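Local coordinates for protein rhamnosidase B (Bacillus sp., PDB 2OKX) that hydrolyses terminal alpha-L-rhamnosidic bonds, releasing rhamnose, as a glycoside hydrolase family 78 enzyme, probably with inversion of the anomeric configuration, at residues F262-R267 with H478-D483; S141-C146 with A222-N227; G399-R404 with Y507-V512. All coordinates share one frame; numbering follows the deposited sequence.

Interaction 1: F262-R267 with H478-D483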
loop_
_atom_site.group_PDB
_atom_site.type_symbol
_atom_site.label_atom_id
_atom_site.label_comp_id
_atom_site.label_asym_id
_atom_site.label_seq_id
_atom_site.Cartn_x
_atom_site.Cartn_y
_atom_site.Cartn_z
ATOM N N PHE A 262 -12.788 -22.303 2.642
ATOM C CA PHE A 262 -11.617 -21.679 2.048
ATOM C C PHE A 262 -11.915 -20.196 1.863
ATOM O O PHE A 262 -12.391 -19.769 0.809
ATOM C CB PHE A 262 -11.301 -22.351 0.711
ATOM C CG PHE A 262 -10.859 -23.782 0.854
ATOM C CD1 PHE A 262 -9.536 -24.086 1.150
ATOM C CD2 PHE A 262 -11.778 -24.820 0.749
ATOM C CE1 PHE A 262 -9.128 -25.412 1.343
ATOM C CE2 PHE A 262 -11.386 -26.148 0.942
ATOM C CZ PHE A 262 -10.058 -26.442 1.240
ATOM N N PRO A 263 -11.647 -19.393 2.906
ATOM C CA PRO A 263 -11.875 -17.947 2.907
ATOM C C PRO A 263 -11.337 -17.260 1.659
ATOM O O PRO A 263 -11.949 -16.325 1.143
ATOM C CB PRO A 263 -11.150 -17.487 4.167
ATOM C CG PRO A 263 -11.314 -18.658 5.079
ATOM C CD PRO A 263 -11.003 -19.815 4.163
ATOM N N THR A 264 -10.190 -17.730 1.181
ATOM C CA THR A 264 -9.567 -17.149 0.002
ATOM C C THR A 264 -9.545 -18.096 -1.192
ATOM O O THR A 264 -8.822 -17.867 -2.162
ATOM C CB THR A 264 -8.131 -16.671 0.325
ATOM O OG1 THR A 264 -7.395 -17.720 0.968
ATOM C CG2 THR A 264 -8.181 -15.474 1.249
ATOM N N GLY A 265 -10.345 -19.158 -1.112
ATOM C CA GLY A 265 -10.434 -20.120 -2.200
ATOM C C GLY A 265 -9.371 -21.203 -2.225
ATOM O O GLY A 265 -8.456 -21.215 -1.400
ATOM N N VAL A 266 -9.496 -22.116 -3.183
ATOM C CA VAL A 266 -8.548 -23.213 -3.353
ATOM C C VAL A 266 -7.509 -22.823 -4.403
ATOM O O VAL A 266 -7.844 -22.617 -5.569
ATOM C CB VAL A 266 -9.262 -24.498 -3.821
ATOM C CG1 VAL A 266 -8.254 -25.616 -4.001
ATOM C CG2 VAL A 266 -10.327 -24.897 -2.809
ATOM N N ARG A 267 -6.251 -22.733 -3.982
ATOM C CA ARG A 267 -5.149 -22.356 -4.866
ATOM C C ARG A 267 -4.967 -23.257 -6.070
ATOM O O ARG A 267 -4.741 -22.777 -7.182
ATOM C CB ARG A 267 -3.831 -22.326 -4.091
ATOM C CG ARG A 267 -3.591 -21.046 -3.349
ATOM C CD ARG A 267 -2.267 -21.055 -2.618
ATOM N NE ARG A 267 -2.015 -19.738 -2.046
ATOM C CZ ARG A 267 -1.650 -18.676 -2.754
ATOM N NH1 ARG A 267 -1.480 -18.770 -4.066
ATOM N NH2 ARG A 267 -1.481 -17.511 -2.151
ATOM N N HIS A 478 -14.699 -8.185 1.871
ATOM C CA HIS A 478 -13.546 -8.626 2.643
ATOM C C HIS A 478 -12.250 -8.327 1.915
ATOM O O HIS A 478 -12.202 -8.342 0.687
ATOM C CB HIS A 478 -13.661 -10.118 2.966
ATOM C CG HIS A 478 -14.717 -10.415 3.982
ATOM N ND1 HIS A 478 -15.906 -11.032 3.665
ATOM C CD2 HIS A 478 -14.787 -10.117 5.299
ATOM C CE1 HIS A 478 -16.665 -11.101 4.745
ATOM N NE2 HIS A 478 -16.009 -10.552 5.748
ATOM N N THR A 479 -11.202 -8.045 2.685
ATOM C CA THR A 479 -9.909 -7.718 2.113
ATOM C C THR A 479 -9.111 -8.966 1.728
ATOM O O THR A 479 -8.015 -9.194 2.238
ATOM C CB THR A 479 -9.085 -6.845 3.096
ATOM O OG1 THR A 479 -8.886 -7.549 4.326
ATOM C CG2 THR A 479 -9.828 -5.549 3.405
ATOM N N TYR A 480 -9.668 -9.773 0.824
ATOM C CA TYR A 480 -8.994 -10.991 0.365
ATOM C C TYR A 480 -7.583 -10.608 -0.058
ATOM O O TYR A 480 -7.401 -9.673 -0.840
ATOM C CB TYR A 480 -9.729 -11.603 -0.831
ATOM C CG TYR A 480 -11.187 -11.899 -0.577
ATOM C CD1 TYR A 480 -11.577 -12.901 0.314
ATOM C CD2 TYR A 480 -12.181 -11.161 -1.214
ATOM C CE1 TYR A 480 -12.924 -13.159 0.564
ATOM C CE2 TYR A 480 -13.524 -11.406 -0.973
ATOM C CZ TYR A 480 -13.892 -12.403 -0.084
ATOM O OH TYR A 480 -15.228 -12.631 0.152
ATOM N N GLY A 481 -6.592 -11.330 0.461
ATOM C CA GLY A 481 -5.208 -11.036 0.135
ATOM C C GLY A 481 -4.569 -10.132 1.175
ATOM O O GLY A 481 -3.379 -9.806 1.092
ATOM N N LEU A 482 -5.362 -9.733 2.164
ATOM C CA LEU A 482 -4.881 -8.850 3.221
ATOM C C LEU A 482 -5.437 -9.220 4.588
ATOM O O LEU A 482 -6.618 -9.005 4.862
ATOM C CB LEU A 482 -5.270 -7.400 2.912
ATOM C CG LEU A 482 -4.963 -6.356 3.986
ATOM C CD1 LEU A 482 -3.455 -6.103 4.035
ATOM C CD2 LEU A 482 -5.712 -5.063 3.677
ATOM N N ASP A 483 -4.591 -9.789 5.439
ATOM C CA ASP A 483 -5.016 -10.131 6.791
ATOM C C ASP A 483 -4.890 -8.832 7.581
ATOM O O ASP A 483 -3.928 -8.625 8.321
ATOM C CB ASP A 483 -4.105 -11.206 7.382
ATOM C CG ASP A 483 -4.528 -12.604 6.988
ATOM O OD1 ASP A 483 -4.449 -12.945 5.788
ATOM O OD2 ASP A 483 -4.949 -13.361 7.889
#

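Interaction 2: S141-C146 with A222-N227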
loop_
_atom_site.group_PDB
_atom_site.type_symbol
_atom_site.label_atom_id
_atom_site.label_comp_id
_atom_site.label_asym_id
_atom_site.label_seq_id
_atom_site.Cartn_x
_atom_site.Cartn_y
_atom_site.Cartn_z
ATOM N N SER A 141 2.209 -15.475 13.947
ATOM C CA SER A 141 1.012 -14.763 13.499
ATOM C C SER A 141 1.003 -14.661 11.970
ATOM O O SER A 141 2.043 -14.779 11.322
ATOM C CB SER A 141 0.933 -13.371 14.148
ATOM O OG SER A 141 1.956 -12.517 13.686
ATOM N N PRO A 142 -0.177 -14.436 11.373
ATOM C CA PRO A 142 -0.305 -14.337 9.915
ATOM C C PRO A 142 0.536 -13.288 9.198
ATOM O O PRO A 142 0.736 -12.176 9.695
ATOM C CB PRO A 142 -1.801 -14.075 9.713
ATOM C CG PRO A 142 -2.433 -14.666 10.932
ATOM C CD PRO A 142 -1.486 -14.232 12.018
ATOM N N ARG A 143 1.032 -13.660 8.020
ATOM C CA ARG A 143 1.773 -12.728 7.191
ATOM C C ARG A 143 0.625 -11.825 6.747
ATOM O O ARG A 143 -0.439 -12.314 6.362
ATOM C CB ARG A 143 2.390 -13.448 5.987
ATOM C CG ARG A 143 3.065 -12.528 4.976
ATOM C CD ARG A 143 4.306 -11.853 5.542
ATOM N NE ARG A 143 4.751 -10.767 4.672
ATOM C CZ ARG A 143 5.353 -10.931 3.497
ATOM N NH1 ARG A 143 5.607 -12.148 3.032
ATOM N NH2 ARG A 143 5.671 -9.872 2.766
ATOM N N MET A 144 0.826 -10.519 6.818
ATOM C CA MET A 144 -0.225 -9.573 6.459
ATOM C C MET A 144 -0.603 -9.603 4.982
ATOM O O MET A 144 -1.779 -9.719 4.636
ATOM C CB MET A 144 0.204 -8.165 6.854
ATOM C CG MET A 144 -0.903 -7.126 6.820
ATOM S SD MET A 144 -0.332 -5.649 7.670
ATOM C CE MET A 144 -1.470 -4.387 7.006
ATOM N N ALA A 145 0.399 -9.497 4.118
ATOM C CA ALA A 145 0.177 -9.500 2.679
ATOM C C ALA A 145 1.514 -9.689 1.987
ATOM O O ALA A 145 2.569 -9.514 2.606
ATOM C CB ALA A 145 -0.452 -8.170 2.244
ATOM N N CYS A 146 1.483 -10.033 0.705
ATOM C CA CYS A 146 2.733 -10.224 -0.019
ATOM C C CYS A 146 3.551 -8.938 -0.003
ATOM O O CYS A 146 4.779 -8.976 -0.085
ATOM C CB CYS A 146 2.465 -10.662 -1.467
ATOM S SG CYS A 146 1.607 -9.451 -2.521
ATOM N N ALA A 222 -4.249 -19.899 9.394
ATOM C CA ALA A 222 -3.596 -19.077 8.389
ATOM C C ALA A 222 -2.255 -19.751 8.113
ATOM O O ALA A 222 -1.458 -19.976 9.033
ATOM C CB ALA A 222 -3.393 -17.654 8.918
ATOM N N LEU A 223 -2.017 -20.081 6.848
ATOM C CA LEU A 223 -0.789 -20.756 6.446
ATOM C C LEU A 223 0.041 -19.947 5.466
ATOM O O LEU A 223 -0.492 -19.374 4.520
ATOM C CB LEU A 223 -1.113 -22.101 5.783
ATOM C CG LEU A 223 -2.482 -22.765 5.965
ATOM C CD1 LEU A 223 -2.507 -24.059 5.155
ATOM C CD2 LEU A 223 -2.756 -23.045 7.426
ATOM N N ASP A 224 1.350 -19.902 5.690
ATOM C CA ASP A 224 2.235 -19.200 4.773
ATOM C C ASP A 224 2.811 -20.287 3.868
ATOM O O ASP A 224 3.915 -20.793 4.089
ATOM C CB ASP A 224 3.346 -18.481 5.532
ATOM C CG ASP A 224 4.154 -17.559 4.640
ATOM O OD1 ASP A 224 4.797 -16.629 5.171
ATOM O OD2 ASP A 224 4.152 -17.767 3.409
ATOM N N LEU A 225 2.029 -20.657 2.861
ATOM C CA LEU A 225 2.418 -21.693 1.915
ATOM C C LEU A 225 3.632 -21.308 1.080
ATOM O O LEU A 225 4.411 -22.171 0.680
ATOM C CB LEU A 225 1.235 -22.028 1.003
ATOM C CG LEU A 225 0.027 -22.661 1.698
ATOM C CD1 LEU A 225 -1.111 -22.851 0.702
ATOM C CD2 LEU A 225 0.432 -23.994 2.313
ATOM N N ARG A 226 3.795 -20.014 0.819
ATOM C CA ARG A 226 4.927 -19.534 0.031
ATOM C C ARG A 226 6.252 -19.898 0.704
ATOM O O ARG A 226 7.127 -20.504 0.085
ATOM C CB ARG A 226 4.834 -18.012 -0.151
ATOM C CG ARG A 226 6.052 -17.357 -0.809
ATOM C CD ARG A 226 5.938 -15.838 -0.717
ATOM N NE ARG A 226 7.173 -15.136 -1.059
ATOM C CZ ARG A 226 7.569 -14.859 -2.297
ATOM N NH1 ARG A 226 8.713 -14.213 -2.500
ATOM N NH2 ARG A 226 6.825 -15.217 -3.332
ATOM N N ASN A 227 6.397 -19.530 1.974
ATOM C CA ASN A 227 7.627 -19.819 2.698
ATOM C C ASN A 227 7.745 -21.300 3.085
ATOM O O ASN A 227 8.847 -21.801 3.304
ATOM C CB ASN A 227 7.738 -18.929 3.948
ATOM C CG ASN A 227 7.930 -17.449 3.611
ATOM O OD1 ASN A 227 8.191 -17.080 2.461
ATOM N ND2 ASN A 227 7.814 -16.597 4.624
HETATM O O HOH W 1 6.043 -14.593 4.161
#

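Interaction 3: G399-R404 with Y507-V512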
loop_
_atom_site.group_PDB
_atom_site.type_symbol
_atom_site.label_atom_id
_atom_site.label_comp_id
_atom_site.label_asym_id
_atom_site.label_seq_id
_atom_site.Cartn_x
_atom_site.Cartn_y
_atom_site.Cartn_z
ATOM N N GLY A 399 -9.946 -15.361 8.768
ATOM C CA GLY A 399 -10.793 -16.496 8.448
ATOM C C GLY A 399 -12.028 -16.562 9.318
ATOM O O GLY A 399 -13.097 -16.967 8.861
ATOM N N SER A 400 -11.878 -16.160 10.578
ATOM C CA SER A 400 -12.975 -16.166 11.537
ATOM C C SER A 400 -14.014 -15.088 11.220
ATOM O O SER A 400 -15.140 -15.136 11.720
ATOM C CB SER A 400 -12.434 -15.956 12.956
ATOM O OG SER A 400 -11.549 -17.001 13.334
ATOM N N ASN A 401 -13.633 -14.111 10.399
ATOM C CA ASN A 401 -14.555 -13.047 10.009
ATOM C C ASN A 401 -15.191 -13.323 8.652
ATOM O O ASN A 401 -16.364 -13.014 8.436
ATOM C CB ASN A 401 -13.832 -11.693 9.985
ATOM C CG ASN A 401 -13.996 -10.935 11.283
ATOM O OD1 ASN A 401 -15.066 -10.390 11.563
ATOM N ND2 ASN A 401 -12.943 -10.905 12.092
ATOM N N VAL A 402 -14.418 -13.904 7.738
ATOM C CA VAL A 402 -14.930 -14.228 6.414
ATOM C C VAL A 402 -15.975 -15.329 6.522
ATOM O O VAL A 402 -17.000 -15.291 5.848
ATOM C CB VAL A 402 -13.797 -14.685 5.476
ATOM C CG1 VAL A 402 -14.374 -15.198 4.159
ATOM C CG2 VAL A 402 -12.859 -13.519 5.221
ATOM N N TRP A 403 -15.715 -16.322 7.363
ATOM C CA TRP A 403 -16.685 -17.390 7.550
ATOM C C TRP A 403 -17.126 -17.425 8.996
ATOM O O TRP A 403 -16.371 -17.836 9.879
ATOM C CB TRP A 403 -16.106 -18.755 7.152
ATOM C CG TRP A 403 -17.077 -19.910 7.345
ATOM C CD1 TRP A 403 -18.440 -19.838 7.433
ATOM C CD2 TRP A 403 -16.745 -21.304 7.417
ATOM N NE1 TRP A 403 -18.976 -21.101 7.552
ATOM C CE2 TRP A 403 -17.958 -22.018 7.544
ATOM C CE3 TRP A 403 -15.541 -22.017 7.383
ATOM C CZ2 TRP A 403 -18.003 -23.416 7.638
ATOM C CZ3 TRP A 403 -15.584 -23.412 7.474
ATOM C CH2 TRP A 403 -16.808 -24.092 7.601
ATOM N N ARG A 404 -18.347 -16.962 9.226
ATOM C CA ARG A 404 -18.942 -16.950 10.551
ATOM C C ARG A 404 -20.062 -17.980 10.473
ATOM O O ARG A 404 -20.983 -17.842 9.671
ATOM C CB ARG A 404 -19.517 -15.562 10.881
ATOM C CG ARG A 404 -18.467 -14.460 11.006
ATOM C CD ARG A 404 -19.104 -13.083 11.184
ATOM N NE ARG A 404 -19.982 -12.747 10.064
ATOM C CZ ARG A 404 -20.782 -11.687 10.028
ATOM N NH1 ARG A 404 -20.823 -10.841 11.049
ATOM N NH2 ARG A 404 -21.567 -11.486 8.980
ATOM N N TYR A 507 -14.229 0.640 8.256
ATOM C CA TYR A 507 -15.033 -0.103 9.227
ATOM C C TYR A 507 -14.187 -1.111 9.986
ATOM O O TYR A 507 -13.427 -1.861 9.387
ATOM C CB TYR A 507 -16.160 -0.848 8.510
ATOM C CG TYR A 507 -16.980 0.036 7.598
ATOM C CD1 TYR A 507 -18.091 0.737 8.078
ATOM C CD2 TYR A 507 -16.644 0.169 6.253
ATOM C CE1 TYR A 507 -18.853 1.549 7.231
ATOM C CE2 TYR A 507 -17.394 0.976 5.401
ATOM C CZ TYR A 507 -18.496 1.658 5.893
ATOM O OH TYR A 507 -19.249 2.420 5.032
ATOM N N LEU A 508 -14.331 -1.133 11.307
ATOM C CA LEU A 508 -13.573 -2.063 12.128
ATOM C C LEU A 508 -14.472 -3.089 12.800
ATOM O O LEU A 508 -15.389 -2.742 13.549
ATOM C CB LEU A 508 -12.789 -1.309 13.205
ATOM C CG LEU A 508 -11.878 -2.161 14.100
ATOM C CD1 LEU A 508 -10.692 -2.672 13.291
ATOM C CD2 LEU A 508 -11.380 -1.326 15.271
ATOM N N PHE A 509 -14.223 -4.358 12.513
ATOM C CA PHE A 509 -14.979 -5.420 13.158
ATOM C C PHE A 509 -14.208 -5.701 14.440
ATOM O O PHE A 509 -13.064 -6.151 14.389
ATOM C CB PHE A 509 -15.010 -6.688 12.298
ATOM C CG PHE A 509 -15.998 -6.635 11.170
ATOM C CD1 PHE A 509 -15.737 -5.887 10.026
ATOM C CD2 PHE A 509 -17.200 -7.332 11.257
ATOM C CE1 PHE A 509 -16.666 -5.833 8.980
ATOM C CE2 PHE A 509 -18.133 -7.286 10.220
ATOM C CZ PHE A 509 -17.865 -6.535 9.080
ATOM N N LEU A 510 -14.817 -5.408 15.586
ATOM C CA LEU A 510 -14.169 -5.650 16.869
ATOM C C LEU A 510 -14.972 -6.772 17.503
ATOM O O LEU A 510 -16.125 -6.579 17.880
ATOM C CB LEU A 510 -14.215 -4.393 17.746
ATOM C CG LEU A 510 -13.410 -4.474 19.048
ATOM C CD1 LEU A 510 -11.921 -4.512 18.725
ATOM C CD2 LEU A 510 -13.727 -3.281 19.929
ATOM N N THR A 511 -14.369 -7.952 17.601
ATOM C CA THR A 511 -15.078 -9.101 18.147
ATOM C C THR A 511 -14.478 -9.594 19.459
ATOM O O THR A 511 -13.284 -9.895 19.545
ATOM C CB THR A 511 -15.113 -10.230 17.103
ATOM O OG1 THR A 511 -15.539 -9.687 15.845
ATOM C CG2 THR A 511 -16.093 -11.313 17.510
ATOM N N VAL A 512 -15.330 -9.658 20.482
ATOM C CA VAL A 512 -14.928 -10.076 21.822
ATOM C C VAL A 512 -15.364 -11.518 22.056
ATOM O O VAL A 512 -16.541 -11.846 21.902
ATOM C CB VAL A 512 -15.575 -9.159 22.887
ATOM C CG1 VAL A 512 -15.062 -9.518 24.281
ATOM C CG2 VAL A 512 -15.269 -7.698 22.562
HETATM O O HOH W 2 -16.594 -10.964 13.728
HETATM O O HOH W 3 -13.119 -9.009 14.395
#

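Interaction 1: F262-R267 with H478-D483
The carbonyl oxygen of Pro263 comes up against the CD1-CE1 bond of the Tyr480 ring, with Pro263 O 3.4 Å from Tyr480 CE1. It approaches obliquely, and CD1 of the same ring lies almost as near. Thr264 adds a looser touch: its methyl CG2 comes to the ring edge, close to the ring plane, 4.4 Å from Tyr480 CD1. No hydrogen bond joins the two segments, and Pro263 O, buried here, has no hydrogen-bond partner in the model. The ring reaches Pro263 because Tyr480 CG lies anti to its own carbonyl carbon, beside the backbone N (chi1 -56°). Within its own loop, His478 CB packs on one face of the ring, toward the rim, while the hydroxyl is hydrogen-bonded to Glu287.

Two turns meet here. Phe262 to Gly265 form a type I beta turn as the chain leaves strand 256-262, closed by a bond from Gly265 N to Phe262 O of 2.9 Å. Thr479 to Leu482 form a type II turn between strands 475-477 and 485-489, so the contact joins a loop of the D2 family region to one of the concanavalin-like region.

Within the second turn, Thr479 OG1 donates to Leu482 O over 2.7 Å, in the carbonyl plane, and reinforces the backbone bond from Leu482 N to Thr479 O. Farther out, His315 of strand 314-320 packs against Pro263 and Thr264, and Pro286 and Met855 against Tyr480. Phe398 of helix 397-402 touches both Thr264 and Thr479.

Interaction 2: S141-C146 with A222-N227
Apolar packing at one end of this contact sets the Pro142 ring against the methyl of Ala222, with Pro142 CG 3.7 Å from Ala222 CB and the ring's CB only slightly farther off.

The polar part runs through a water. Arg143 NH1 donates to it over 2.7 Å, and the water in turn donates to Asp224 OD1 over 2.6 Å. The two charged groups do not meet directly: NH1 of Arg143 and OD1 of Asp224 are 5.0 Å apart. With CG anti to the backbone N (chi1 174°), the arginine chain bends at chi2 (67°), leaving CB beside the carboxylate while the guanidinium reaches the water and, through NH2, Gln148 O. Asp224 OD1 also forms a salt bridge with Arg20, which would probably favour the ionised carboxylate.

Capping occupies the other carboxylate oxygen. Asp224 is the N-cap of helix 225-229, and its OD2 accepts from Asn227 N, the N-H pointing almost straight at OD2 (173°) but reaching it from well above the carboxylate plane.

All four touching residues are buried. The loop between strands 130-133 and 153-155 thus lies along the junction of strand 219-223 with helix 225-229, while Thr393 of strand 392-393 touches both Pro142 and Ala222.

Interaction 3: G399-R404 with Y507-V512
Asn401 lays its amide oxygen against the base of the Phe509 side chain, OD1 standing 3.7 Å from Phe509 CD2 and nearly as close to CB and CG. The approach to the ring is oblique, with amide and ring planes 70° apart. With Phe509 CG anti to its carbonyl carbon (chi1 -79°), CB and the near side of the ring both lie beside that oxygen.

Two waters join the same amide to the strand. One donates to Asn401 OD1 over 2.7 Å and accepts from Thr511 OG1 at the same length. The second accepts from Asn401 ND2 over 3.0 Å while donating to Phe509 O and to Thr511 OG1. Both ends of the amide are therefore bridged to Thr511 OG1, although Asn401 OD1 and that hydroxyl are themselves 4.4 Å apart. Asn401 ND2 is also hydrogen-bonded to Val397 O in its own helix, a bond that would help fix the amide's rotation.

Val440 of strand 436-443 and Met471 of strand 462-472 pack on Phe509. Strand 507-513 pairs antiparallel with both, so short helix 397-402 lies over a mixed sheet, these three strands of which belong to the concanavalin-like region, a helix-on-sheet packing with water at the interface.

Overall arrangement
From the N terminus, interaction 2 comes first: 141-146 meets 222-227, closing a loop of 75 residues and joining the N-terminal family region to strand 219-223 and helix 225-229. Interaction 1 opens later, at 262-267, and closes at 478-483. Interaction 3 crosses it: 399-404 lies within that loop, but meets 507-512 across 102 intervening residues, after interaction 1 has closed. Interaction 1 touches both others. Asp483 N probably hydrogen-bonds to Met144 O of interaction 2, while His478 and Pro263 pack on Val402 of interaction 3. Interactions 2 and 3 do not touch, their nearest atoms being about 7 Å apart. The three contacts link the N-terminal, D2 and concanavalin-like family regions, with helix 397-402 set against strand 507-513.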